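Local coordinates for aminotransferase class I and II (PDB 3OP7), which probably catalyses the pyridoxal 5'-phosphate-dependent transfer of an amino group from an amino acid to a 2-oxo acid, at residues Ile21-Gly26 against Gly331-Pro336; Leu101-Asp106 against Thr154-Cys159; Asp130-Glu135 against Arg148-Pro153; Ile313-Pro318 against Gln366-Phe371. All coordinates share one frame; numbering follows the deposited sequence.

Contact 1 of 4, residues Ile21-Gly26 against Gly331-Pro336; sequences IYDIAG and GVLLVP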
loop_
_atom_site.group_PDB
_atom_site.type_symbol
_atom_site.label_atom_id
_atom_site.label_comp_id
_atom_site.label_asym_id
_atom_site.label_seq_id
_atom_site.Cartn_x
_atom_site.Cartn_y
_atom_site.Cartn_z
ATOM N N ILE A 21 -16.492 -8.363 -22.904
ATOM C CA ILE A 21 -17.389 -7.438 -23.631
ATOM C C ILE A 21 -18.406 -6.867 -22.628
ATOM O O ILE A 21 -18.623 -5.649 -22.565
ATOM C CB ILE A 21 -18.075 -8.106 -24.824
ATOM C CG1 ILE A 21 -17.024 -8.498 -25.890
ATOM C CG2 ILE A 21 -19.151 -7.180 -25.403
ATOM C CD1 ILE A 21 -17.528 -9.446 -26.997
ATOM N N TYR A 22 -18.963 -7.754 -21.803
ATOM C CA TYR A 22 -19.941 -7.393 -20.759
ATOM C C TYR A 22 -19.361 -7.786 -19.407
ATOM O O TYR A 22 -19.435 -8.926 -19.020
ATOM C CB TYR A 22 -21.293 -8.110 -21.031
ATOM C CG TYR A 22 -21.760 -7.835 -22.429
ATOM C CD1 TYR A 22 -22.052 -6.532 -22.824
ATOM C CD2 TYR A 22 -21.835 -8.852 -23.385
ATOM C CE1 TYR A 22 -22.465 -6.242 -24.148
ATOM C CE2 TYR A 22 -22.228 -8.576 -24.709
ATOM C CZ TYR A 22 -22.538 -7.259 -25.082
ATOM O OH TYR A 22 -22.929 -6.976 -26.379
ATOM N N ASP A 23 -18.779 -6.828 -18.698
ATOM C CA ASP A 23 -18.060 -7.119 -17.442
ATOM C C ASP A 23 -19.008 -7.032 -16.243
ATOM O O ASP A 23 -19.338 -5.952 -15.803
ATOM C CB ASP A 23 -16.891 -6.164 -17.270
ATOM C CG ASP A 23 -16.014 -6.518 -16.057
ATOM O OD1 ASP A 23 -16.477 -7.244 -15.154
ATOM O OD2 ASP A 23 -14.860 -6.082 -16.029
ATOM N N ILE A 24 -19.502 -8.180 -15.767
ATOM C CA ILE A 24 -20.327 -8.229 -14.554
ATOM C C ILE A 24 -19.562 -9.001 -13.461
ATOM O O ILE A 24 -20.159 -9.740 -12.672
ATOM C CB ILE A 24 -21.751 -8.816 -14.803
ATOM C CG1 ILE A 24 -21.705 -10.175 -15.496
ATOM C CG2 ILE A 24 -22.517 -7.897 -15.741
ATOM C CD1 ILE A 24 -23.098 -10.862 -15.716
ATOM N N ALA A 25 -18.244 -8.799 -13.437
ATOM C CA ALA A 25 -17.373 -9.445 -12.457
ATOM C C ALA A 25 -16.980 -8.498 -11.339
ATOM O O ALA A 25 -16.694 -8.954 -10.238
ATOM C CB ALA A 25 -16.103 -9.981 -13.132
ATOM N N GLY A 26 -16.861 -7.200 -11.623
ATOM C CA GLY A 26 -16.522 -6.222 -10.557
ATOM C C GLY A 26 -17.657 -6.166 -9.542
ATOM O O GLY A 26 -18.830 -6.214 -9.922
ATOM N N GLY A 331 -18.703 -13.125 -24.449
ATOM C CA GLY A 331 -18.008 -11.985 -23.915
ATOM C C GLY A 331 -18.437 -11.530 -22.526
ATOM O O GLY A 331 -18.111 -10.422 -22.144
ATOM N N VAL A 332 -19.139 -12.387 -21.775
ATOM C CA VAL A 332 -19.631 -12.063 -20.443
ATOM C C VAL A 332 -18.614 -12.540 -19.392
ATOM O O VAL A 332 -18.186 -13.703 -19.400
ATOM C CB VAL A 332 -21.024 -12.730 -20.150
ATOM C CG1 VAL A 332 -21.506 -12.413 -18.734
ATOM C CG2 VAL A 332 -22.081 -12.312 -21.187
ATOM N N LEU A 333 -18.192 -11.638 -18.532
ATOM C CA LEU A 333 -17.205 -11.991 -17.501
ATOM C C LEU A 333 -17.864 -12.070 -16.144
ATOM O O LEU A 333 -18.529 -11.124 -15.708
ATOM C CB LEU A 333 -16.044 -11.008 -17.470
ATOM C CG LEU A 333 -14.856 -11.398 -16.552
ATOM C CD1 LEU A 333 -14.093 -12.602 -17.121
ATOM C CD2 LEU A 333 -13.930 -10.215 -16.322
ATOM N N LEU A 334 -17.670 -13.231 -15.500
ATOM C CA LEU A 334 -18.062 -13.501 -14.127
ATOM C C LEU A 334 -16.788 -13.956 -13.425
ATOM O O LEU A 334 -15.739 -14.122 -14.092
ATOM C CB LEU A 334 -19.089 -14.656 -14.107
ATOM C CG LEU A 334 -20.481 -14.361 -14.688
ATOM C CD1 LEU A 334 -21.256 -15.654 -14.929
ATOM C CD2 LEU A 334 -21.231 -13.483 -13.720
ATOM N N VAL A 335 -16.861 -14.192 -12.114
ATOM C CA VAL A 335 -15.762 -14.865 -11.394
ATOM C C VAL A 335 -16.270 -16.237 -10.955
ATOM O O VAL A 335 -17.269 -16.319 -10.244
ATOM C CB VAL A 335 -15.222 -14.079 -10.220
ATOM C CG1 VAL A 335 -13.988 -14.848 -9.587
ATOM C CG2 VAL A 335 -14.819 -12.660 -10.691
ATOM N N PRO A 336 -15.611 -17.315 -11.412
ATOM C CA PRO A 336 -16.163 -18.632 -11.077
ATOM C C PRO A 336 -15.924 -19.018 -9.630
ATOM O O PRO A 336 -14.917 -18.580 -9.023
ATOM C CB PRO A 336 -15.395 -19.590 -11.999
ATOM C CG PRO A 336 -14.102 -18.920 -12.256
ATOM C CD PRO A 336 -14.415 -17.430 -12.262
#

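Contact 2 of 4, residues Leu101-Asp106 against Thr154-Cys159; sequences LIEPGD and TTKMIC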
loop_
_atom_site.group_PDB
_atom_site.type_symbol
_atom_site.label_atom_id
_atom_site.label_comp_id
_atom_site.label_asym_id
_atom_site.label_seq_id
_atom_site.Cartn_x
_atom_site.Cartn_y
_atom_site.Cartn_z
ATOM N N LEU A 101 -0.195 -7.115 13.962
ATOM C CA LEU A 101 -0.650 -7.820 15.148
ATOM C C LEU A 101 -0.394 -9.311 15.182
ATOM O O LEU A 101 -0.366 -9.889 16.268
ATOM C CB LEU A 101 -2.152 -7.545 15.407
ATOM C CG LEU A 101 -2.483 -6.069 15.627
ATOM C CD1 LEU A 101 -4.015 -5.937 15.717
ATOM C CD2 LEU A 101 -1.776 -5.478 16.864
ATOM N N ILE A 102 -0.246 -9.945 14.033
ATOM C CA ILE A 102 -0.187 -11.393 13.994
ATOM C C ILE A 102 1.257 -11.851 14.083
ATOM O O ILE A 102 2.119 -11.391 13.319
ATOM C CB ILE A 102 -0.882 -11.958 12.744
ATOM C CG1 ILE A 102 -2.376 -11.648 12.778
ATOM C CG2 ILE A 102 -0.683 -13.491 12.623
ATOM C CD1 ILE A 102 -3.118 -12.033 14.086
ATOM N N GLU A 103 1.517 -12.764 15.018
ATOM C CA GLU A 103 2.847 -13.325 15.276
ATOM C C GLU A 103 2.887 -14.799 14.897
ATOM O O GLU A 103 1.859 -15.484 14.944
ATOM C CB GLU A 103 3.178 -13.212 16.752
ATOM C CG GLU A 103 2.840 -11.904 17.380
ATOM C CD GLU A 103 3.987 -10.983 17.518
ATOM O OE1 GLU A 103 4.683 -10.777 16.492
ATOM O OE2 GLU A 103 4.187 -10.475 18.666
ATOM N N PRO A 104 4.061 -15.319 14.547
ATOM C CA PRO A 104 4.187 -16.740 14.270
ATOM C C PRO A 104 3.646 -17.580 15.418
ATOM O O PRO A 104 3.891 -17.258 16.575
ATOM C CB PRO A 104 5.716 -16.949 14.164
ATOM C CG PRO A 104 6.247 -15.693 13.783
ATOM C CD PRO A 104 5.362 -14.627 14.425
ATOM N N GLY A 105 2.904 -18.626 15.112
ATOM C CA GLY A 105 2.337 -19.466 16.165
ATOM C C GLY A 105 0.979 -19.018 16.707
ATOM O O GLY A 105 0.289 -19.820 17.359
ATOM N N ASP A 106 0.610 -17.757 16.465
ATOM C CA ASP A 106 -0.709 -17.266 16.837
ATOM C C ASP A 106 -1.805 -18.110 16.203
ATOM O O ASP A 106 -1.744 -18.461 15.035
ATOM C CB ASP A 106 -0.890 -15.808 16.391
ATOM C CG ASP A 106 -0.262 -14.806 17.320
ATOM O OD1 ASP A 106 0.307 -15.202 18.352
ATOM O OD2 ASP A 106 -0.296 -13.596 16.980
ATOM N N THR A 154 -6.139 -19.374 23.787
ATOM C CA THR A 154 -5.180 -18.349 23.339
ATOM C C THR A 154 -5.487 -17.805 21.953
ATOM O O THR A 154 -4.633 -17.124 21.343
ATOM C CB THR A 154 -3.693 -18.884 23.360
ATOM O OG1 THR A 154 -3.563 -20.016 22.482
ATOM C CG2 THR A 154 -3.244 -19.253 24.793
ATOM N N THR A 155 -6.704 -18.024 21.419
ATOM C CA THR A 155 -6.999 -17.519 20.099
ATOM C C THR A 155 -6.754 -16.015 20.077
ATOM O O THR A 155 -7.292 -15.288 20.900
ATOM C CB THR A 155 -8.426 -17.892 19.657
ATOM O OG1 THR A 155 -8.540 -19.320 19.549
ATOM C CG2 THR A 155 -8.861 -17.210 18.294
ATOM N N LYS A 156 -5.975 -15.565 19.115
ATOM C CA LYS A 156 -5.593 -14.154 19.022
ATOM C C LYS A 156 -6.588 -13.280 18.298
ATOM O O LYS A 156 -6.812 -12.115 18.696
ATOM C CB LYS A 156 -4.260 -13.988 18.338
ATOM C CG LYS A 156 -3.932 -12.498 18.131
ATOM C CD LYS A 156 -2.500 -12.070 18.026
ATOM C CE LYS A 156 -1.749 -12.086 19.337
ATOM N NZ LYS A 156 -0.294 -11.896 18.997
HETATM N N MSE A 157 -7.189 -13.819 17.233
HETATM C CA MSE A 157 -8.007 -13.019 16.336
HETATM C C MSE A 157 -8.992 -13.875 15.571
HETATM O O MSE A 157 -8.677 -15.001 15.220
HETATM C CB MSE A 157 -7.105 -12.257 15.342
HETATM C CG MSE A 157 -7.884 -11.293 14.422
HETATM SE SE MSE A 157 -6.744 -10.355 13.227
HETATM C CE MSE A 157 -5.907 -9.213 14.546
ATOM N N ILE A 158 -10.204 -13.343 15.375
ATOM C CA ILE A 158 -11.209 -13.876 14.505
ATOM C C ILE A 158 -11.428 -12.835 13.404
ATOM O O ILE A 158 -11.611 -11.633 13.709
ATOM C CB ILE A 158 -12.540 -14.107 15.243
ATOM C CG1 ILE A 158 -12.358 -15.133 16.358
ATOM C CG2 ILE A 158 -13.659 -14.616 14.269
ATOM C CD1 ILE A 158 -13.489 -15.118 17.406
ATOM N N CYS A 159 -11.354 -13.286 12.153
ATOM C CA CYS A 159 -11.556 -12.417 10.995
ATOM C C CYS A 159 -12.886 -12.674 10.346
ATOM O O CYS A 159 -13.234 -13.831 10.022
ATOM C CB CYS A 159 -10.421 -12.605 9.979
ATOM S SG CYS A 159 -8.778 -12.347 10.580
HETATM O O HOH W 1 0.138 -9.062 18.819
#

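Contact 3 of 4, residues Asp130-Glu135 against Arg148-Pro153; sequences DLWQIE and RQLIRP. With EDO (1,2-ethanediol), chain J.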
loop_
_atom_site.group_PDB
_atom_site.type_symbol
_atom_site.label_atom_id
_atom_site.label_comp_id
_atom_site.label_asym_id
_atom_site.label_seq_id
_atom_site.Cartn_x
_atom_site.Cartn_y
_atom_site.Cartn_z
ATOM N N ASP A 130 -7.538 -21.511 11.393
ATOM C CA ASP A 130 -8.699 -22.360 11.240
ATOM C C ASP A 130 -9.781 -21.628 10.433
ATOM O O ASP A 130 -9.924 -20.400 10.521
ATOM C CB ASP A 130 -9.245 -22.725 12.633
ATOM C CG ASP A 130 -8.602 -23.975 13.229
ATOM O OD1 ASP A 130 -8.443 -24.982 12.490
ATOM O OD2 ASP A 130 -8.268 -23.960 14.443
ATOM N N LEU A 131 -10.543 -22.389 9.662
ATOM C CA LEU A 131 -11.556 -21.847 8.778
ATOM C C LEU A 131 -12.943 -22.044 9.336
ATOM O O LEU A 131 -13.373 -23.160 9.670
ATOM C CB LEU A 131 -11.423 -22.472 7.404
ATOM C CG LEU A 131 -10.038 -22.277 6.743
ATOM C CD1 LEU A 131 -10.045 -22.993 5.364
ATOM C CD2 LEU A 131 -9.592 -20.841 6.590
ATOM N N TRP A 132 -13.652 -20.946 9.457
ATOM C CA TRP A 132 -14.996 -20.949 10.003
ATOM C C TRP A 132 -15.955 -20.866 8.819
ATOM O O TRP A 132 -16.148 -19.799 8.239
ATOM C CB TRP A 132 -15.106 -19.747 10.934
ATOM C CG TRP A 132 -16.407 -19.677 11.715
ATOM C CD1 TRP A 132 -17.219 -20.727 12.097
ATOM C CD2 TRP A 132 -17.021 -18.493 12.245
ATOM N NE1 TRP A 132 -18.273 -20.248 12.813
ATOM C CE2 TRP A 132 -18.198 -18.887 12.897
ATOM C CE3 TRP A 132 -16.709 -17.135 12.204
ATOM C CZ2 TRP A 132 -19.049 -17.955 13.543
ATOM C CZ3 TRP A 132 -17.555 -16.220 12.836
ATOM C CH2 TRP A 132 -18.682 -16.621 13.489
ATOM N N GLN A 133 -16.570 -22.012 8.519
ATOM C CA GLN A 133 -17.221 -22.250 7.212
ATOM C C GLN A 133 -18.634 -21.672 7.126
ATOM O O GLN A 133 -19.491 -21.972 7.949
ATOM C CB GLN A 133 -17.305 -23.763 6.892
ATOM C CG GLN A 133 -15.930 -24.477 6.768
ATOM C CD GLN A 133 -15.213 -24.234 5.459
ATOM O OE1 GLN A 133 -15.787 -23.696 4.496
ATOM N NE2 GLN A 133 -13.922 -24.595 5.423
ATOM N N ILE A 134 -18.879 -20.860 6.092
ATOM C CA ILE A 134 -20.193 -20.325 5.835
ATOM C C ILE A 134 -21.066 -21.486 5.357
ATOM O O ILE A 134 -20.557 -22.450 4.748
ATOM C CB ILE A 134 -20.208 -19.147 4.842
ATOM C CG1 ILE A 134 -19.754 -19.589 3.450
ATOM C CG2 ILE A 134 -19.306 -17.950 5.381
ATOM C CD1 ILE A 134 -19.573 -18.405 2.451
ATOM N N GLU A 135 -22.365 -21.388 5.667
ATOM C CA GLU A 135 -23.323 -22.420 5.374
ATOM C C GLU A 135 -24.520 -21.903 4.564
ATOM O O GLU A 135 -25.370 -21.132 5.043
ATOM C CB GLU A 135 -23.794 -23.105 6.672
ATOM C CG GLU A 135 -22.708 -24.071 7.211
ATOM C CD GLU A 135 -22.904 -24.511 8.660
ATOM O OE1 GLU A 135 -24.019 -24.354 9.183
ATOM O OE2 GLU A 135 -21.907 -24.967 9.275
ATOM N N ARG A 148 -17.521 -22.038 18.620
ATOM C CA ARG A 148 -17.217 -22.474 19.983
ATOM C C ARG A 148 -16.317 -23.717 20.002
ATOM O O ARG A 148 -15.596 -23.901 20.968
ATOM C CB ARG A 148 -18.488 -22.689 20.797
ATOM C CG ARG A 148 -19.241 -21.414 21.085
ATOM C CD ARG A 148 -20.420 -21.656 22.019
ATOM N NE ARG A 148 -21.220 -20.454 22.140
ATOM C CZ ARG A 148 -22.198 -20.121 21.318
ATOM N NH1 ARG A 148 -22.654 -20.977 20.402
ATOM N NH2 ARG A 148 -22.804 -18.964 21.480
ATOM N N GLN A 149 -16.360 -24.545 18.960
ATOM C CA GLN A 149 -15.508 -25.735 18.854
ATOM C C GLN A 149 -14.101 -25.376 18.362
ATOM O O GLN A 149 -13.099 -26.032 18.740
ATOM C CB GLN A 149 -16.132 -26.779 17.914
ATOM C CG GLN A 149 -17.472 -27.323 18.334
ATOM C CD GLN A 149 -18.011 -28.300 17.322
ATOM O OE1 GLN A 149 -17.700 -28.202 16.131
ATOM N NE2 GLN A 149 -18.800 -29.259 17.779
ATOM N N LEU A 150 -14.005 -24.337 17.532
ATOM C CA LEU A 150 -12.708 -23.940 16.968
ATOM C C LEU A 150 -11.869 -23.057 17.873
ATOM O O LEU A 150 -10.649 -23.082 17.786
ATOM C CB LEU A 150 -12.896 -23.197 15.646
ATOM C CG LEU A 150 -13.489 -24.037 14.504
ATOM C CD1 LEU A 150 -14.000 -23.085 13.412
ATOM C CD2 LEU A 150 -12.390 -24.969 13.969
ATOM N N ILE A 151 -12.513 -22.259 18.709
ATOM C CA ILE A 151 -11.798 -21.281 19.548
ATOM C C ILE A 151 -10.968 -22.002 20.606
ATOM O O ILE A 151 -11.346 -23.088 21.111
ATOM C CB ILE A 151 -12.791 -20.261 20.189
ATOM C CG1 ILE A 151 -12.033 -19.017 20.687
ATOM C CG2 ILE A 151 -13.651 -20.922 21.245
ATOM C CD1 ILE A 151 -12.855 -17.747 20.880
ATOM N N ARG A 152 -9.879 -21.365 20.983
ATOM C CA ARG A 152 -8.923 -21.900 21.929
ATOM C C ARG A 152 -8.660 -20.854 22.980
ATOM O O ARG A 152 -8.832 -19.651 22.701
ATOM C CB ARG A 152 -7.595 -22.178 21.216
ATOM C CG ARG A 152 -7.664 -23.206 20.089
ATOM C CD ARG A 152 -6.243 -23.333 19.502
ATOM N NE ARG A 152 -6.260 -24.157 18.294
ATOM C CZ ARG A 152 -5.175 -24.401 17.555
ATOM N NH1 ARG A 152 -4.009 -23.891 17.892
ATOM N NH2 ARG A 152 -5.284 -25.103 16.443
ATOM N N PRO A 153 -8.079 -21.278 24.115
ATOM C CA PRO A 153 -7.830 -20.340 25.191
ATOM C C PRO A 153 -6.994 -19.161 24.774
ATOM O O PRO A 153 -7.157 -18.078 25.325
ATOM C CB PRO A 153 -7.131 -21.200 26.238
ATOM C CG PRO A 153 -7.806 -22.546 26.068
ATOM C CD PRO A 153 -7.965 -22.679 24.575
HETATM C C1 EDO J . -19.256 -18.098 26.214
HETATM O O1 EDO J . -19.885 -16.796 26.130
HETATM C C2 EDO J . -20.226 -19.180 25.732
HETATM O O2 EDO J . -20.036 -19.574 24.363
HETATM O O HOH W 2 -9.081 -25.024 17.034
#

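Contact 4 of 4, residues Ile313-Pro318 against Gln366-Phe371; sequences IAVDMP and QFLRRF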
loop_
_atom_site.group_PDB
_atom_site.type_symbol
_atom_site.label_atom_id
_atom_site.label_comp_id
_atom_site.label_asym_id
_atom_site.label_seq_id
_atom_site.Cartn_x
_atom_site.Cartn_y
_atom_site.Cartn_z
ATOM N N ILE A 313 -25.389 -22.112 -10.090
ATOM C CA ILE A 313 -25.684 -22.547 -11.459
ATOM C C ILE A 313 -25.870 -24.068 -11.477
ATOM O O ILE A 313 -24.909 -24.806 -11.249
ATOM C CB ILE A 313 -24.522 -22.133 -12.449
ATOM C CG1 ILE A 313 -24.203 -20.652 -12.351
ATOM C CG2 ILE A 313 -24.883 -22.526 -13.909
ATOM C CD1 ILE A 313 -25.335 -19.703 -12.694
ATOM N N ALA A 314 -27.100 -24.531 -11.728
ATOM C CA ALA A 314 -27.437 -25.971 -11.804
ATOM C C ALA A 314 -27.031 -26.639 -13.133
ATOM O O ALA A 314 -27.885 -27.166 -13.881
ATOM C CB ALA A 314 -28.949 -26.190 -11.526
ATOM N N VAL A 315 -25.723 -26.621 -13.408
ATOM C CA VAL A 315 -25.115 -27.251 -14.585
ATOM C C VAL A 315 -23.898 -28.052 -14.116
ATOM O O VAL A 315 -23.081 -27.564 -13.320
ATOM C CB VAL A 315 -24.649 -26.197 -15.626
ATOM C CG1 VAL A 315 -23.944 -26.898 -16.814
ATOM C CG2 VAL A 315 -25.852 -25.363 -16.110
ATOM N N ASP A 316 -23.757 -29.259 -14.650
ATOM C CA ASP A 316 -22.753 -30.202 -14.170
ATOM C C ASP A 316 -21.437 -30.031 -14.941
ATOM O O ASP A 316 -21.068 -30.849 -15.802
ATOM C CB ASP A 316 -23.282 -31.650 -14.286
ATOM C CG ASP A 316 -22.436 -32.642 -13.506
ATOM O OD1 ASP A 316 -21.738 -32.218 -12.570
ATOM O OD2 ASP A 316 -22.473 -33.852 -13.824
HETATM N N MSE A 317 -20.741 -28.940 -14.651
HETATM C CA MSE A 317 -19.411 -28.729 -15.206
HETATM C C MSE A 317 -18.691 -27.743 -14.307
HETATM O O MSE A 317 -19.336 -26.890 -13.690
HETATM C CB MSE A 317 -19.462 -28.242 -16.657
HETATM C CG MSE A 317 -19.811 -26.792 -16.857
HETATM SE SE MSE A 317 -19.770 -26.091 -18.702
HETATM C CE MSE A 317 -17.944 -26.256 -19.277
ATOM N N PRO A 318 -17.365 -27.876 -14.207
ATOM C CA PRO A 318 -16.622 -26.913 -13.371
ATOM C C PRO A 318 -16.938 -25.465 -13.773
ATOM O O PRO A 318 -17.086 -25.162 -14.965
ATOM C CB PRO A 318 -15.159 -27.284 -13.615
ATOM C CG PRO A 318 -15.202 -28.760 -13.968
ATOM C CD PRO A 318 -16.483 -28.915 -14.774
ATOM N N GLN A 366 -28.816 -16.940 -22.695
ATOM C CA GLN A 366 -28.551 -17.559 -24.007
ATOM C C GLN A 366 -27.608 -18.755 -23.878
ATOM O O GLN A 366 -27.862 -19.825 -24.432
ATOM C CB GLN A 366 -27.927 -16.544 -24.972
ATOM C CG GLN A 366 -28.900 -15.656 -25.764
ATOM C CD GLN A 366 -28.140 -14.717 -26.689
ATOM O OE1 GLN A 366 -27.164 -15.130 -27.319
ATOM N NE2 GLN A 366 -28.564 -13.450 -26.764
ATOM N N PHE A 367 -26.520 -18.554 -23.139
ATOM C CA PHE A 367 -25.553 -19.601 -22.868
ATOM C C PHE A 367 -26.218 -20.760 -22.117
ATOM O O PHE A 367 -26.043 -21.921 -22.484
ATOM C CB PHE A 367 -24.376 -19.019 -22.061
ATOM C CG PHE A 367 -23.199 -19.934 -21.962
ATOM C CD1 PHE A 367 -22.576 -20.424 -23.107
ATOM C CD2 PHE A 367 -22.698 -20.306 -20.722
ATOM C CE1 PHE A 367 -21.470 -21.282 -23.010
ATOM C CE2 PHE A 367 -21.605 -21.159 -20.625
ATOM C CZ PHE A 367 -20.987 -21.642 -21.764
ATOM N N LEU A 368 -27.024 -20.432 -21.111
ATOM C CA LEU A 368 -27.703 -21.453 -20.289
ATOM C C LEU A 368 -28.702 -22.320 -21.048
ATOM O O LEU A 368 -28.894 -23.487 -20.689
ATOM C CB LEU A 368 -28.385 -20.823 -19.064
ATOM C CG LEU A 368 -27.443 -20.399 -17.932
ATOM C CD1 LEU A 368 -28.101 -19.350 -17.055
ATOM C CD2 LEU A 368 -26.992 -21.601 -17.101
ATOM N N ARG A 369 -29.335 -21.783 -22.096
ATOM C CA ARG A 369 -30.218 -22.617 -22.949
ATOM C C ARG A 369 -29.463 -23.793 -23.616
ATOM O O ARG A 369 -30.079 -24.795 -23.967
ATOM C CB ARG A 369 -30.965 -21.770 -23.997
ATOM C CG ARG A 369 -32.236 -21.080 -23.449
ATOM N N ARG A 370 -28.136 -23.683 -23.747
ATOM C CA ARG A 370 -27.296 -24.778 -24.253
ATOM C C ARG A 370 -27.195 -25.992 -23.294
ATOM O O ARG A 370 -26.798 -27.078 -23.727
ATOM C CB ARG A 370 -25.885 -24.283 -24.626
ATOM C CG ARG A 370 -25.838 -23.084 -25.586
ATOM N N PHE A 371 -27.590 -25.829 -22.026
ATOM C CA PHE A 371 -27.527 -26.922 -21.026
ATOM C C PHE A 371 -28.877 -27.515 -20.542
ATOM O O PHE A 371 -28.888 -28.291 -19.581
ATOM C CB PHE A 371 -26.727 -26.460 -19.800
ATOM C CG PHE A 371 -25.347 -25.974 -20.132
ATOM C CD1 PHE A 371 -24.285 -26.865 -20.226
ATOM C CD2 PHE A 371 -25.117 -24.628 -20.380
ATOM C CE1 PHE A 371 -23.001 -26.419 -20.541
ATOM C CE2 PHE A 371 -23.836 -24.165 -20.696
ATOM C CZ PHE A 371 -22.776 -25.062 -20.776
#

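Contact 1 of 4, residues Ile21-Gly26 against Gly331-Pro336
Y22 and D23 pair with V332 and L333 as a short two-stranded parallel sheet. It joins the N-terminal segment to the C-terminal part of the chain, as is known for fold-type I aminotransferases. G331 O starts the pairing and is gripped by two amides. I21 N lies 2.7 Å from G331 O, in the carbonyl plane and on a lone pair, but the N-H...O angle is only 139°. Y22 N lies 2.8 Å from G331 O; its bond is almost straight (175°), though tilted out of the carbonyl plane. L333 N then donates to Y22 O at 3.0 Å, and I24 N to L333 O at 3.1 Å. Y22 and V332 share one face of the sheet, and V332 CG2 meets the ring edge of Y22. With CG1 between the backbone N and the carbonyl carbon (chi1 53°), I24 puts CG1 near L334 CD2. I24 CD1 lies 3.7 Å from V332 CG1 and also touches L334 CD2. D23 and L333 occupy the other face. D23 OD1 accepts A25 N at 2.9 Å, an Asx turn. At the end of this turn, A25 CB packs 3.8 Å from V335 CG2 and also against L333 CD2. Helix 8-16 supports L333 through W12, L13 and H16. L326 of helix 319-330 backs V332 and L334, and R347 of strand 345-348 binds A25 O.

Contact 2 of 4, residues Leu101-Asp106 against Thr154-Cys159
D106 and K156 bring the backbones nearest, with their CA atoms 6.2 Å apart, where a type II turn from E103 to D106 follows helix 89-101. The turn leads into strand 107-112, and K156 and M157 make backbone hydrogen bonds to H107 and I109 of that strand. A bend at chi3 (-74°) sets K156 CE, and from there the amine reaches D106 in a salt bridge, with K156 NZ modelled 2.6 Å from D106 OD2. The exact place of that oxygen is doubtful. E103 N is also modelled as a donor to D106 OD2. K156 NZ makes a weak 3.4 Å bond to L101 O. A water also bridges the two: it donates to L101 O at 2.7 Å and accepts from K156 NZ at 2.9 Å. E103 CG lies beside the amine, but E103 OE1 bonds to M2 N of the second subunit. Away from the amine the contact is apolar. The methyl CE of selenomethionine M157 lies 4.0 Å from L101 CD1, the two side chains crossing at about a right angle. I102 CD1 lies 4.0 Å from the same M157 CE and also touches K156 CD. The contact thus combines apolar packing around M157 CE with a charged pair at the K156 amine. The nearby carboxylates of D106 and E103 would be expected to favour a protonated K156.

Contact 3 of 4, residues Asp130-Glu135 against Arg148-Pro153
D130 and L150 touch inside a beta-alpha-beta crossover, in which helix 144-150 helps carry the chain from strand 128-135 to strand 157-161 of the same sheet. The van der Waals part rests on the two methyls of L150. L150 CD2 lies 4.0 Å from D130 CG. L150 CD1 sits 3.8 Å from L131 O and makes the apolar contact, 4.2 Å from W132 CD1, while W132 NE1 bonds to D143 O. The charged part is looser. D130 OD2 and R152 NH2 form a long salt bridge of 3.8 Å, with the carboxylate and guanidinium planes 76° apart. Each has a stronger partner: H107 for D130 and E128 for R152. A water bridges the group, 2.9 Å from D130 OD2 and 2.6 Å from L150 O. It also accepts from R152 NE, lying at the edge of the guanidinium. A 1,2-ethanediol, probably from the crystallisation liquor, is held by R148: NE donates to its O2 at 2.7 Å, at the guanidinium edge.

Contact 4 of 4, residues Ile313-Pro318 against Gln366-Phe371
L368 O accepts F371 N at 3.0 Å, an i to i+3 backbone bond that holds F371 close to L368. L368 packs on I313 and V315, and F371 on V315 and M317. I313 ends strand 309-313, and V315 and M317 lie in the loop after it. This loop is folded by two inverse gamma turns, centred on A314 and D316. V315 CG1 is anti to the backbone N (chi1 177°) and lies over one face of the F371 ring, 3.4 Å from F371 CD1. The two side chains meet at about a right angle. The other methyl, V315 CG2, touches F371 CB and lies 4.1 Å from L368 CD2. I313 CG2 reaches that same L368 CD2 at 3.9 Å. Selenomethionine M317 makes a Met-aromatic contact. Its SE is 3.7 Å from F371 CE1 and approaches the ring obliquely, 58° off the normal. F371 in turn puts CE2 over one face of F367, toward the rim, and F367 meets F322 edge-to-face. No hydrogen bond or salt bridge crosses between the two segments. Their attachment therefore rests on methyl, selenium and aromatic packing.

The four contacts fall into two groups. Contacts 2 and 3 have centres about 13 Å apart, and both reach the mixed sheet that contains strands 107-112, 128-135 and 157-161. Contacts 1 and 4 have centres about 16 Å apart and share helix 319-330 as a neighbour. Contacts 1 and 2, about 36 Å apart between centres, lie on opposite sides of the chain's centre. Along the chain, contact 3 is nested in contact 2, and both are nested in contact 1. Contact 4 crosses contact 1: 313-318 lies between the two segments of contact 1, and 366-371 comes after both. Contacts 2 and 3 thus join parts of the mixed sheet, while contacts 1 and 4 tie both chain ends in around helix 319-330.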